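Side-chain contacts in excinuclease ABC, subunit A. (Deinococcus radiodurans, PDB 2VF7), which binds DNA and hydrolyses ATP as a zinc-containing ABC ATPase of the UvrA family, and probably helps to recognise damaged DNA for excision repair: residues A[606-609]-A[610-614]; A[305-309]-A[310-314]; A[195-199]-A[200-204]; A[653-657]-A[658-662]. The protein carries 1 engineered substitution. One frame throughout, in Å; residues are numbered along the deposited sequence.

Contact 1: A[606-609]-A[610-614]; sequences TGLF and DQVRK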
ATOM      1  N   THR A 606      33.838 -16.872  -2.267  1.00 56.70           N
ATOM      2  CA  THR A 606      34.876 -17.869  -2.052  1.00 57.31           C
ATOM      3  C   THR A 606      36.169 -17.469  -2.780  1.00 57.75           C
ATOM      4  O   THR A 606      37.266 -17.770  -2.318  1.00 58.07           O
ATOM      5  CB  THR A 606      34.435 -19.259  -2.496  1.00 56.99           C
ATOM      6  OG1 THR A 606      33.988 -19.188  -3.848  1.00 58.25           O
ATOM      7  CG2 THR A 606      33.309 -19.770  -1.638  1.00 56.01           C
ATOM      8  N   GLY A 607      36.020 -16.775  -3.900  1.00 57.98           N
ATOM      9  CA  GLY A 607      37.146 -16.265  -4.663  1.00 58.28           C
ATOM     10  C   GLY A 607      37.384 -17.132  -5.879  1.00 58.58           C
ATOM     11  O   GLY A 607      38.293 -16.878  -6.662  1.00 59.36           O
ATOM     12  N   LEU A 608      36.563 -18.164  -6.032  1.00 58.58           N
ATOM     13  CA  LEU A 608      36.746 -19.140  -7.094  1.00 58.33           C
ATOM     14  C   LEU A 608      36.351 -18.626  -8.481  1.00 58.91           C
ATOM     15  O   LEU A 608      36.785 -19.177  -9.485  1.00 59.54           O
ATOM     16  CB  LEU A 608      36.011 -20.442  -6.751  1.00 58.52           C
ATOM     17  CG  LEU A 608      34.482 -20.567  -6.764  1.00 57.73           C
ATOM     18  CD1 LEU A 608      33.898 -20.676  -8.173  1.00 57.26           C
ATOM     19  CD2 LEU A 608      34.090 -21.784  -5.965  1.00 57.70           C
ATOM     20  N   PHE A 609      35.553 -17.566  -8.547  1.00 58.99           N
ATOM     21  CA  PHE A 609      35.059 -17.092  -9.837  1.00 59.15           C
ATOM     22  C   PHE A 609      36.179 -16.497 -10.705  1.00 59.38           C
ATOM     23  O   PHE A 609      36.074 -16.513 -11.930  1.00 59.61           O
ATOM     24  CB  PHE A 609      33.886 -16.119  -9.657  1.00 59.08           C
ATOM     25  CG  PHE A 609      33.076 -15.872 -10.923  1.00 59.40           C
ATOM     26  CD1 PHE A 609      32.394 -16.909 -11.552  1.00 59.04           C
ATOM     27  CD2 PHE A 609      32.998 -14.599 -11.476  1.00 59.61           C
ATOM     28  CE1 PHE A 609      31.650 -16.683 -12.737  1.00 58.65           C
ATOM     29  CE2 PHE A 609      32.265 -14.374 -12.635  1.00 60.98           C
ATOM     30  CZ  PHE A 609      31.586 -15.430 -13.262  1.00 58.56           C
ATOM     31  N   ASP A 610      37.248 -16.015 -10.073  1.00 59.37           N
ATOM     32  CA  ASP A 610      38.388 -15.389 -10.762  1.00 60.19           C
ATOM     33  C   ASP A 610      39.104 -16.303 -11.757  1.00 60.15           C
ATOM     34  O   ASP A 610      39.542 -15.836 -12.808  1.00 60.06           O
ATOM     35  CB  ASP A 610      39.438 -14.909  -9.749  1.00 60.93           C
ATOM     36  CG  ASP A 610      39.175 -13.508  -9.251  1.00 64.39           C
ATOM     37  OD1 ASP A 610      38.394 -13.347  -8.287  1.00 68.61           O
ATOM     38  OD2 ASP A 610      39.763 -12.559  -9.813  1.00 67.89           O
ATOM     39  N   GLN A 611      39.272 -17.580 -11.375  1.00 60.33           N
ATOM     40  CA  GLN A 611      39.910 -18.617 -12.189  1.00 60.26           C
ATOM     41  C   GLN A 611      38.955 -19.121 -13.258  1.00 59.21           C
ATOM     42  O   GLN A 611      39.368 -19.444 -14.381  1.00 59.24           O
ATOM     43  CB  GLN A 611      40.346 -19.811 -11.342  1.00 61.11           C
ATOM     44  CG  GLN A 611      40.294 -19.635  -9.813  1.00 65.64           C
ATOM     45  CD  GLN A 611      41.144 -18.476  -9.296  1.00 70.80           C
ATOM     46  OE1 GLN A 611      42.268 -18.216  -9.782  1.00 70.96           O
ATOM     47  NE2 GLN A 611      40.603 -17.768  -8.299  1.00 72.13           N
ATOM     48  N   VAL A 612      37.678 -19.187 -12.892  1.00 58.23           N
ATOM     49  CA  VAL A 612      36.614 -19.532 -13.812  1.00 56.85           C
ATOM     50  C   VAL A 612      36.650 -18.581 -15.011  1.00 56.66           C
ATOM     51  O   VAL A 612      36.520 -19.019 -16.156  1.00 57.26           O
ATOM     52  CB  VAL A 612      35.219 -19.526 -13.103  1.00 56.96           C
ATOM     53  CG1 VAL A 612      34.089 -19.718 -14.105  1.00 56.92           C
ATOM     54  CG2 VAL A 612      35.149 -20.589 -12.025  1.00 55.03           C
ATOM     55  N   ARG A 613      36.854 -17.290 -14.771  1.00 55.97           N
ATOM     56  CA  ARG A 613      36.787 -16.317 -15.866  1.00 55.43           C
ATOM     57  C   ARG A 613      38.030 -16.408 -16.744  1.00 55.15           C
ATOM     58  O   ARG A 613      37.980 -16.204 -17.954  1.00 54.17           O
ATOM     59  CB  ARG A 613      36.641 -14.908 -15.323  1.00 55.63           C
ATOM     60  CG  ARG A 613      35.421 -14.713 -14.467  1.00 54.83           C
ATOM     61  CD  ARG A 613      35.235 -13.252 -14.154  1.00 52.93           C
ATOM     62  NE  ARG A 613      36.132 -12.795 -13.099  1.00 51.03           N
ATOM     63  CZ  ARG A 613      37.164 -11.974 -13.288  1.00 49.01           C
ATOM     64  NH1 ARG A 613      37.442 -11.502 -14.488  1.00 49.65           N
ATOM     65  NH2 ARG A 613      37.902 -11.611 -12.263  1.00 48.21           N
ATOM     66  N   LYS A 614      39.148 -16.695 -16.088  1.00 55.32           N
ATOM     67  CA  LYS A 614      40.419 -17.109 -16.707  1.00 54.84           C
ATOM     68  C   LYS A 614      40.265 -18.271 -17.714  1.00 54.05           C
ATOM     69  O   LYS A 614      40.840 -18.235 -18.793  1.00 54.45           O
ATOM     70  CB  LYS A 614      41.373 -17.479 -15.572  1.00 54.87           C
ATOM     71  CG  LYS A 614      42.772 -17.782 -15.962  1.00 57.57           C
ATOM     72  CD  LYS A 614      43.509 -18.476 -14.821  1.00 61.05           C
ATOM     73  CE  LYS A 614      43.336 -20.009 -14.847  1.00 64.64           C
ATOM     74  NZ  LYS A 614      42.113 -20.467 -14.121  1.00 64.17           N
TER
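R613 lays the stem of its side chain over one face of the F609 ring. R613 CG lies 4.0 Å from the centroid of the F609 ring and 25° off the normal, displaced toward the rim, a CH-pi contact. R613 CD comes to 3.5 Å from F609 CE2, the side chains crossing at about a right angle. CG of F609 is anti to the backbone N (chi1 -164°), which sets the ring beside its own carbonyl carbon, where R613 of the next turn meets it. R613 N also binds F609 O at 3.0 Å. V612 CG1 touches F609 CE1 at 4.1 Å, and I686 and L690 also pack on this ring. Replacing F609 by an alanine would probably leave the R613 methylenes without a flat surface and open a gap beside V612. Q611 NE2, from the first turn, donates to G607 O ahead of the helix, at 3.0 Å. G607 O lies close to the plane of the Q611 amide, but the bond is bent to 131°. R613 NH2 forms a salt bridge with D610 OD2 at 3.2 Å, and R613 NH1 binds A629 O. R613 therefore offers apolar methylenes to the ring while its guanidinium is held by D610 and A629.

Contact 2: A[305-309]-A[310-314]; sequences AGLDI and TELSR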
ATOM      1  N   ALA A 305       7.370   8.306  39.298  1.00 55.99           N
ATOM      2  CA  ALA A 305       8.253   7.583  40.235  1.00 55.68           C
ATOM      3  C   ALA A 305       9.625   8.258  40.418  1.00 55.48           C
ATOM      4  O   ALA A 305      10.582   7.634  40.895  1.00 55.54           O
ATOM      5  CB  ALA A 305       8.405   6.109  39.824  1.00 55.65           C
ATOM      6  N   GLY A 306       9.697   9.540  40.043  1.00 55.12           N
ATOM      7  CA  GLY A 306      10.938  10.312  40.088  1.00 54.73           C
ATOM      8  C   GLY A 306      11.620  10.482  38.740  1.00 54.49           C
ATOM      9  O   GLY A 306      12.714  11.049  38.667  1.00 54.52           O
ATOM     10  N   LEU A 307      10.967  10.007  37.673  1.00 54.18           N
ATOM     11  CA  LEU A 307      11.574   9.927  36.338  1.00 53.58           C
ATOM     12  C   LEU A 307      10.708  10.526  35.234  1.00 53.58           C
ATOM     13  O   LEU A 307       9.502  10.299  35.200  1.00 53.82           O
ATOM     14  CB  LEU A 307      11.877   8.471  35.981  1.00 53.22           C
ATOM     15  CG  LEU A 307      12.547   7.561  37.013  1.00 52.66           C
ATOM     16  CD1 LEU A 307      12.190   6.123  36.725  1.00 52.17           C
ATOM     17  CD2 LEU A 307      14.054   7.746  37.048  1.00 51.80           C
ATOM     18  N   ASP A 308      11.332  11.287  34.336  1.00 53.13           N
ATOM     19  CA  ASP A 308      10.693  11.716  33.090  1.00 53.08           C
ATOM     20  C   ASP A 308      10.731  10.548  32.084  1.00 52.60           C
ATOM     21  O   ASP A 308      11.452   9.575  32.314  1.00 52.64           O
ATOM     22  CB  ASP A 308      11.407  12.945  32.519  1.00 53.31           C
ATOM     23  CG  ASP A 308      12.901  12.707  32.295  1.00 54.09           C
ATOM     24  OD1 ASP A 308      13.282  12.350  31.167  1.00 54.01           O
ATOM     25  OD2 ASP A 308      13.689  12.856  33.255  1.00 55.09           O
ATOM     26  N   ILE A 309       9.967  10.639  30.987  1.00 51.77           N
ATOM     27  CA  ILE A 309       9.816   9.510  30.041  1.00 51.57           C
ATOM     28  C   ILE A 309      11.137   8.846  29.632  1.00 51.35           C
ATOM     29  O   ILE A 309      11.247   7.620  29.602  1.00 51.38           O
ATOM     30  CB  ILE A 309       9.046   9.895  28.751  1.00 51.47           C
ATOM     31  CG1 ILE A 309       9.374  11.327  28.326  1.00 51.64           C
ATOM     32  CG2 ILE A 309       7.554   9.694  28.927  1.00 50.84           C
ATOM     33  CD1 ILE A 309       8.809  11.719  26.972  1.00 51.76           C
ATOM     34  N   THR A 310      12.125   9.686  29.334  1.00 51.27           N
ATOM     35  CA  THR A 310      13.463   9.280  28.928  1.00 51.15           C
ATOM     36  C   THR A 310      14.119   8.267  29.869  1.00 51.33           C
ATOM     37  O   THR A 310      14.587   7.217  29.422  1.00 51.51           O
ATOM     38  CB  THR A 310      14.333  10.531  28.764  1.00 51.08           C
ATOM     39  OG1 THR A 310      13.876  11.248  27.617  1.00 50.17           O
ATOM     40  CG2 THR A 310      15.814  10.187  28.616  1.00 51.39           C
ATOM     41  N   GLU A 311      14.133   8.577  31.160  1.00 51.36           N
ATOM     42  CA  GLU A 311      14.811   7.748  32.145  1.00 51.69           C
ATOM     43  C   GLU A 311      14.083   6.432  32.426  1.00 51.90           C
ATOM     44  O   GLU A 311      14.740   5.414  32.668  1.00 52.07           O
ATOM     45  CB  GLU A 311      15.014   8.517  33.452  1.00 51.97           C
ATOM     46  CG  GLU A 311      15.551   9.938  33.293  1.00 52.07           C
ATOM     47  CD  GLU A 311      15.446  10.756  34.578  1.00 52.13           C
ATOM     48  OE1 GLU A 311      14.505  10.530  35.364  1.00 51.89           O
ATOM     49  OE2 GLU A 311      16.299  11.639  34.797  1.00 53.14           O
ATOM     50  N   LEU A 312      12.744   6.456  32.435  1.00 52.08           N
ATOM     51  CA  LEU A 312      11.936   5.222  32.514  1.00 51.98           C
ATOM     52  C   LEU A 312      12.231   4.304  31.323  1.00 52.13           C
ATOM     53  O   LEU A 312      12.288   3.078  31.464  1.00 51.98           O
ATOM     54  CB  LEU A 312      10.436   5.531  32.517  1.00 51.76           C
ATOM     55  CG  LEU A 312       9.519   5.334  33.738  1.00 52.52           C
ATOM     56  CD1 LEU A 312       8.074   5.458  33.287  1.00 52.34           C
ATOM     57  CD2 LEU A 312       9.713   4.001  34.483  1.00 51.33           C
ATOM     58  N   SER A 313      12.416   4.915  30.155  1.00 52.16           N
ATOM     59  CA  SER A 313      12.620   4.179  28.909  1.00 52.47           C
ATOM     60  C   SER A 313      13.968   3.457  28.818  1.00 52.72           C
ATOM     61  O   SER A 313      14.105   2.481  28.076  1.00 52.91           O
ATOM     62  CB  SER A 313      12.403   5.094  27.705  1.00 52.22           C
ATOM     63  OG  SER A 313      11.048   5.501  27.633  1.00 51.28           O
ATOM     64  N   ARG A 314      14.952   3.918  29.583  1.00 53.02           N
ATOM     65  CA  ARG A 314      16.236   3.223  29.649  1.00 53.67           C
ATOM     66  C   ARG A 314      16.153   1.901  30.416  1.00 53.43           C
ATOM     67  O   ARG A 314      16.927   0.975  30.157  1.00 53.68           O
ATOM     68  CB  ARG A 314      17.316   4.128  30.238  1.00 53.99           C
ATOM     69  CG  ARG A 314      17.955   5.031  29.203  1.00 56.03           C
ATOM     70  CD  ARG A 314      18.280   6.389  29.774  1.00 59.31           C
ATOM     71  NE  ARG A 314      18.900   7.229  28.754  1.00 62.48           N
ATOM     72  CZ  ARG A 314      20.153   7.679  28.804  0.80 64.27           C
ATOM     73  NH1 ARG A 314      20.932   7.387  29.845  0.80 64.01           N
ATOM     74  NH2 ARG A 314      20.626   8.432  27.814  0.80 64.45           N
TER
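The carboxylates of D308 and E311 meet with their planes 46° apart. D308 OD2 stands over the face of the E311 group, 3.0 Å from E311 CD, the side chains crossing at about a right angle. K293 lies near both in long, weak ion pairs that probably ease the repulsion of like charges, and the closeness may raise the proton affinity of one of the acids. E311 OE1 turns back to the chain before the helix and accepts a weak bond from D308 N at 3.4 Å. L307 CD2 is 3.3 Å from E311 OE1. An alanine in place of E311 removes the carboxylate that lies against L307 and would probably leave D308 N without this acceptor. The CG of D308 sits between its backbone N and carbonyl carbon (chi1 56°). This brings D308 OD1 alongside T310, 3.2 Å from T310 CB. L307 CD1 meets L312 CD2 at 4.0 Å, crossing at about a right angle, and Y124 and L323 also pack on L312. One turn on, I309 O is gripped twice by S313, by its N at 3.0 Å and OG at 2.9 Å. The hydroxyl bond comes from above the carbonyl plane. D308 is the N-cap of helix 309-314. The weak bond from D308 N to E311 OE1 is one half of a capping box, and the L307-L312 pair spanning the cap is a hydrophobic staple.

Contact 3: A[195-199]-A[200-204]; sequences DILVT and LGIDV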
ATOM      1  N   ASP A 195      30.603  24.556 -12.694  1.00 50.73           N
ATOM      2  CA  ASP A 195      30.203  25.265 -13.921  1.00 51.34           C
ATOM      3  C   ASP A 195      29.213  26.389 -13.699  1.00 51.20           C
ATOM      4  O   ASP A 195      29.162  27.349 -14.499  1.00 51.92           O
ATOM      5  CB  ASP A 195      29.764  24.304 -15.040  1.00 52.14           C
ATOM      6  CG  ASP A 195      30.962  23.534 -15.639  1.00 53.85           C
ATOM      7  OD1 ASP A 195      32.118  23.972 -15.425  1.00 55.72           O
ATOM      8  OD2 ASP A 195      30.755  22.512 -16.314  1.00 55.97           O
ATOM      9  N   ILE A 196      28.444  26.299 -12.612  1.00 50.84           N
ATOM     10  CA  ILE A 196      27.582  27.415 -12.220  1.00 50.30           C
ATOM     11  C   ILE A 196      28.454  28.596 -11.810  1.00 50.73           C
ATOM     12  O   ILE A 196      28.221  29.718 -12.275  1.00 51.62           O
ATOM     13  CB  ILE A 196      26.526  27.028 -11.120  1.00 50.43           C
ATOM     14  CG1 ILE A 196      25.472  26.102 -11.710  1.00 48.38           C
ATOM     15  CG2 ILE A 196      25.846  28.289 -10.499  1.00 50.07           C
ATOM     16  CD1 ILE A 196      24.660  25.454 -10.694  1.00 48.49           C
ATOM     17  N   LEU A 197      29.453  28.351 -10.959  1.00 50.63           N
ATOM     18  CA  LEU A 197      30.418  29.385 -10.574  1.00 50.66           C
ATOM     19  C   LEU A 197      31.174  30.056 -11.720  1.00 51.56           C
ATOM     20  O   LEU A 197      31.473  31.240 -11.609  1.00 52.70           O
ATOM     21  CB  LEU A 197      31.422  28.882  -9.514  1.00 50.34           C
ATOM     22  CG  LEU A 197      30.914  28.345  -8.160  1.00 49.07           C
ATOM     23  CD1 LEU A 197      32.064  28.026  -7.209  1.00 47.34           C
ATOM     24  CD2 LEU A 197      29.930  29.326  -7.520  1.00 46.53           C
ATOM     25  N   VAL A 198      31.496  29.344 -12.811  1.00 52.26           N
ATOM     26  CA  VAL A 198      32.217  29.999 -13.928  1.00 52.60           C
ATOM     27  C   VAL A 198      31.311  30.953 -14.701  1.00 53.76           C
ATOM     28  O   VAL A 198      31.786  32.013 -15.158  1.00 55.20           O
ATOM     29  CB  VAL A 198      32.998  29.025 -14.903  1.00 52.78           C
ATOM     30  CG1 VAL A 198      33.670  27.879 -14.132  1.00 50.98           C
ATOM     31  CG2 VAL A 198      32.110  28.476 -15.951  1.00 53.24           C
ATOM     32  N   THR A 199      30.017  30.612 -14.811  1.00 53.39           N
ATOM     33  CA  THR A 199      28.993  31.513 -15.387  1.00 53.32           C
ATOM     34  C   THR A 199      28.891  32.785 -14.537  1.00 53.67           C
ATOM     35  O   THR A 199      28.788  33.902 -15.042  1.00 53.91           O
ATOM     36  CB  THR A 199      27.592  30.785 -15.490  1.00 53.48           C
ATOM     37  OG1 THR A 199      27.633  29.832 -16.546  1.00 53.25           O
ATOM     38  CG2 THR A 199      26.455  31.739 -15.762  1.00 51.96           C
ATOM     39  N   LEU A 200      28.925  32.608 -13.227  1.00 54.02           N
ATOM     40  CA  LEU A 200      28.837  33.733 -12.318  1.00 53.67           C
ATOM     41  C   LEU A 200      30.119  34.564 -12.259  1.00 53.68           C
ATOM     42  O   LEU A 200      30.130  35.592 -11.600  1.00 54.70           O
ATOM     43  CB  LEU A 200      28.476  33.259 -10.912  1.00 53.26           C
ATOM     44  CG  LEU A 200      27.064  32.772 -10.635  1.00 52.21           C
ATOM     45  CD1 LEU A 200      27.005  32.377  -9.178  1.00 50.30           C
ATOM     46  CD2 LEU A 200      26.055  33.878 -10.954  1.00 51.59           C
ATOM     47  N   GLY A 201      31.184  34.121 -12.926  1.00 54.06           N
ATOM     48  CA  GLY A 201      32.421  34.912 -13.069  1.00 53.78           C
ATOM     49  C   GLY A 201      33.387  34.780 -11.899  1.00 54.55           C
ATOM     50  O   GLY A 201      34.251  35.653 -11.672  1.00 54.11           O
ATOM     51  N   ILE A 202      33.235  33.689 -11.145  1.00 54.79           N
ATOM     52  CA  ILE A 202      34.160  33.346 -10.063  1.00 54.10           C
ATOM     53  C   ILE A 202      35.266  32.481 -10.644  1.00 54.54           C
ATOM     54  O   ILE A 202      35.018  31.712 -11.567  1.00 54.89           O
ATOM     55  CB  ILE A 202      33.408  32.632  -8.898  1.00 53.67           C
ATOM     56  CG1 ILE A 202      32.521  33.656  -8.174  1.00 52.66           C
ATOM     57  CG2 ILE A 202      34.399  31.922  -7.918  1.00 52.45           C
ATOM     58  CD1 ILE A 202      31.362  33.063  -7.433  1.00 53.32           C
ATOM     59  N   ASP A 203      36.475  32.621 -10.089  1.00 54.78           N
ATOM     60  CA  ASP A 203      37.677  31.935 -10.547  1.00 54.77           C
ATOM     61  C   ASP A 203      37.835  30.526  -9.934  1.00 54.35           C
ATOM     62  O   ASP A 203      38.076  30.315  -8.739  1.00 53.68           O
ATOM     63  CB  ASP A 203      38.916  32.804 -10.257  1.00 55.64           C
ATOM     64  CG  ASP A 203      40.149  32.392 -11.058  1.00 56.58           C
ATOM     65  OD1 ASP A 203      40.168  31.322 -11.708  1.00 56.62           O
ATOM     66  OD2 ASP A 203      41.124  33.175 -11.031  1.00 60.04           O
ATOM     67  N   VAL A 204      37.719  29.566 -10.826  1.00 53.76           N
ATOM     68  CA  VAL A 204      37.609  28.176 -10.512  1.00 52.97           C
ATOM     69  C   VAL A 204      39.006  27.478 -10.613  1.00 53.31           C
ATOM     70  O   VAL A 204      39.192  26.357 -10.139  1.00 52.69           O
ATOM     71  CB  VAL A 204      36.481  27.646 -11.455  1.00 53.22           C
ATOM     72  CG1 VAL A 204      36.838  26.358 -12.203  1.00 51.91           C
ATOM     73  CG2 VAL A 204      35.124  27.626 -10.721  1.00 51.31           C
TER
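V198 and V204 approach at a slant, with V198 CG1 3.7 Å from V204 CG2. The CB of V204 points toward the end of helix 187-199, and the same CG2 of V204 also reaches L197 CB at 4.1 Å. V204 therefore rests on two successive helix residues. L197 and I202 likewise meet aslant, by their branch ends: L197 CD2 lies 4.0 Å from I202 CD1. In L197, CG is anti to the carbonyl carbon and beside the backbone N (chi1 -58°), and CD2 faces the returning chain. I176 and F255 pack on L197 as well, and I176 also touches V204. L200 meets the helix through I196, with L200 CD1 4.4 Å from I196 CG2, a loose contact. Both of these side chains also touch V228 of strand 227-230. T199 adds a polar tie through OG1 to P229 O. The backbone turn brings these side chains together. L200 N binds I196 O at 3.1 Å in the carbonyl plane. G201 then takes positive phi (85°), and the chain reverses. I202 N reaches back to L197 O at 3.1 Å, while G201 N makes a weak bond to V198 O at 3.1 Å. Together they form a Schellman motif, with L197 and I202 as its customary apolar pair. It closes a helix within the UvrA DNA-binding domain.

Contact 4: A[653-657]-A[658-662]; sequences ELLFL and PSVYA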
ATOM      1  N   GLU A 653       9.944  -2.039  -6.386  1.00 71.75           N
ATOM      2  CA  GLU A 653       9.454  -1.029  -5.438  1.00 72.82           C
ATOM      3  C   GLU A 653       7.963  -0.790  -5.654  1.00 73.18           C
ATOM      4  O   GLU A 653       7.429   0.295  -5.390  1.00 73.14           O
ATOM      5  CB  GLU A 653      10.251   0.272  -5.587  1.00 73.03           C
ATOM      6  CG  GLU A 653      11.552   0.306  -4.774  1.00 74.13           C
ATOM      7  CD  GLU A 653      11.333   0.733  -3.323  1.00 75.24           C
ATOM      8  OE1 GLU A 653      11.888   0.059  -2.424  1.00 75.70           O
ATOM      9  OE2 GLU A 653      10.607   1.735  -3.085  1.00 75.06           O
ATOM     10  N   LEU A 654       7.322  -1.836  -6.161  1.00 73.81           N
ATOM     11  CA  LEU A 654       5.897  -1.898  -6.377  1.00 74.41           C
ATOM     12  C   LEU A 654       5.279  -2.444  -5.095  1.00 74.88           C
ATOM     13  O   LEU A 654       4.140  -2.090  -4.729  1.00 74.89           O
ATOM     14  CB  LEU A 654       5.592  -2.808  -7.578  1.00 74.47           C
ATOM     15  CG  LEU A 654       5.957  -2.376  -9.018  1.00 74.58           C
ATOM     16  CD1 LEU A 654       5.232  -1.076  -9.438  1.00 74.63           C
ATOM     17  CD2 LEU A 654       7.463  -2.258  -9.262  1.00 73.81           C
ATOM     18  N   LEU A 655       6.044  -3.297  -4.409  1.00 75.11           N
ATOM     19  CA  LEU A 655       5.707  -3.684  -3.048  1.00 75.58           C
ATOM     20  C   LEU A 655       6.174  -2.616  -2.059  1.00 75.84           C
ATOM     21  O   LEU A 655       7.375  -2.465  -1.801  1.00 75.74           O
ATOM     22  CB  LEU A 655       6.233  -5.084  -2.696  1.00 75.54           C
ATOM     23  CG  LEU A 655       5.244  -6.245  -2.918  1.00 75.61           C
ATOM     24  CD1 LEU A 655       5.884  -7.587  -2.613  1.00 75.28           C
ATOM     25  CD2 LEU A 655       3.955  -6.074  -2.096  1.00 75.44           C
ATOM     26  N   PHE A 656       5.191  -1.875  -1.540  1.00 76.25           N
ATOM     27  CA  PHE A 656       5.392  -0.772  -0.590  1.00 76.58           C
ATOM     28  C   PHE A 656       5.596  -1.273   0.853  1.00 76.62           C
ATOM     29  O   PHE A 656       6.082  -0.528   1.715  1.00 76.90           O
ATOM     30  CB  PHE A 656       4.216   0.216  -0.661  1.00 76.52           C
ATOM     31  CG  PHE A 656       3.236   0.089   0.479  1.00 76.97           C
ATOM     32  CD1 PHE A 656       2.338  -0.975   0.537  1.00 77.28           C
ATOM     33  CD2 PHE A 656       3.212   1.043   1.498  1.00 77.24           C
ATOM     34  CE1 PHE A 656       1.433  -1.088   1.600  1.00 77.90           C
ATOM     35  CE2 PHE A 656       2.313   0.939   2.561  1.00 77.39           C
ATOM     36  CZ  PHE A 656       1.420  -0.127   2.612  1.00 77.33           C
ATOM     37  N   LEU A 657       5.166  -2.512   1.117  1.00 76.27           N
ATOM     38  CA  LEU A 657       5.637  -3.266   2.274  1.00 75.53           C
ATOM     39  C   LEU A 657       6.904  -3.921   1.769  1.00 75.05           C
ATOM     40  O   LEU A 657       6.971  -4.257   0.587  1.00 75.27           O
ATOM     41  CB  LEU A 657       4.618  -4.316   2.725  1.00 75.66           C
ATOM     42  CG  LEU A 657       4.170  -5.439   1.764  1.00 75.48           C
ATOM     43  CD1 LEU A 657       3.894  -6.818   2.754  1.00 75.67           C
ATOM     44  CD2 LEU A 657       2.852  -4.790   0.794  1.00 75.18           C
ATOM     45  N   PRO A 658       7.911  -4.117   2.645  1.00 74.43           N
ATOM     46  CA  PRO A 658       9.263  -4.410   2.180  1.00 73.55           C
ATOM     47  C   PRO A 658       9.340  -4.898   0.736  1.00 72.73           C
ATOM     48  O   PRO A 658       8.752  -5.928   0.388  1.00 72.95           O
ATOM     49  CB  PRO A 658       9.729  -5.477   3.172  1.00 73.68           C
ATOM     50  CG  PRO A 658       9.039  -5.075   4.484  1.00 73.89           C
ATOM     51  CD  PRO A 658       7.862  -4.150   4.120  1.00 74.47           C
ATOM     52  N   SER A 659      10.050  -4.135  -0.090  1.00 71.65           N
ATOM     53  CA  SER A 659      10.290  -4.468  -1.502  1.00 70.35           C
ATOM     54  C   SER A 659      10.968  -5.837  -1.681  1.00 69.20           C
ATOM     55  O   SER A 659      11.708  -6.281  -0.801  1.00 69.49           O
ATOM     56  CB  SER A 659      11.143  -3.364  -2.142  1.00 70.44           C
ATOM     57  OG  SER A 659      10.838  -3.189  -3.514  1.00 70.34           O
ATOM     58  N   VAL A 660      10.704  -6.501  -2.812  1.00 67.60           N
ATOM     59  CA  VAL A 660      11.326  -7.797  -3.148  1.00 65.84           C
ATOM     60  C   VAL A 660      11.994  -7.785  -4.532  1.00 64.48           C
ATOM     61  O   VAL A 660      11.951  -6.781  -5.226  1.00 64.63           O
ATOM     62  CB  VAL A 660      10.311  -8.983  -3.063  1.00 66.02           C
ATOM     63  CG1 VAL A 660       9.802  -9.167  -1.641  1.00 66.22           C
ATOM     64  CG2 VAL A 660       9.154  -8.808  -4.043  1.00 65.57           C
ATOM     65  N   TYR A 661      12.597  -8.908  -4.928  1.00 62.86           N
ATOM     66  CA  TYR A 661      13.338  -9.007  -6.202  1.00 61.26           C
ATOM     67  C   TYR A 661      12.665  -9.888  -7.264  1.00 60.50           C
ATOM     68  O   TYR A 661      12.203 -10.978  -6.969  1.00 60.25           O
ATOM     69  CB  TYR A 661      14.788  -9.475  -5.968  1.00 60.57           C
ATOM     70  CG  TYR A 661      15.705  -8.422  -5.368  1.00 59.30           C
ATOM     71  CD1 TYR A 661      15.912  -8.351  -3.985  1.00 59.09           C
ATOM     72  CD2 TYR A 661      16.358  -7.494  -6.181  1.00 57.87           C
ATOM     73  CE1 TYR A 661      16.760  -7.380  -3.427  1.00 59.57           C
ATOM     74  CE2 TYR A 661      17.204  -6.518  -5.644  1.00 58.29           C
ATOM     75  CZ  TYR A 661      17.412  -6.470  -4.263  1.00 59.52           C
ATOM     76  OH  TYR A 661      18.245  -5.497  -3.725  1.00 58.79           O
ATOM     77  N   ALA A 662      12.610  -9.386  -8.493  1.00 59.89           N
ATOM     78  CA  ALA A 662      12.085 -10.124  -9.641  1.00 59.67           C
ATOM     79  C   ALA A 662      13.220 -10.363 -10.641  1.00 59.27           C
ATOM     80  O   ALA A 662      14.208  -9.631 -10.620  1.00 59.29           O
ATOM     81  CB  ALA A 662      10.967  -9.341 -10.293  1.00 59.37           C
TER
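This is a surface contact inside the connecting loop of a beta hairpin, strands 649-652 and 660-663. The chain leaves one strand, bends through 653-659 and returns beside it, with V660 paired to V652 through the backbone. Apolar touches and one CA-H...O contact join the two halves of the loop. L655 points its CB toward the returning chain, and L655 CD1 meets V660 CG2 at 3.8 Å, the side chains crossing obliquely. With CG1 of V660 anti to the carbonyl carbon (chi1 -64°), it is CG2 that is turned to L655. L655 O also receives the CA-H...O contact, from S659 CA at 3.5 Å, bent to 123° at the hydrogen. At the bend, L657 and P658 both touch S70 of the second subunit, which places the loop at the dimer contact. V660 also packs on A80 of helix 77-80. On the other flank the E653 chain folds back at chi2 and brings E653 OE1 to 3.5 Å from S659 CB. The serine hydroxyl has its partner at the strand end: S659 OG is hydrogen-bonded to V652 O.

Overall arrangement
No two of the four contacts touch. Contacts 1 and 4 are the nearest pair, with centres 32 Å apart and nearest atoms about 18 Å apart, and both fall in the ABC transporter range. Contact 4 lies nearest a nucleotide of the four, without touching it: the side chain of V660 is about 9 Å from ADP and about 8 Å from that of R101 of the site. Contact 2 is near a zinc ion, about 10 Å from the side chain of T310, and the other ADP, about 12 Å from that of S313. Its centre is 56 Å from that of contact 1. Contact 3, in the DNA-binding domain, is 43 Å from contact 4 between centres.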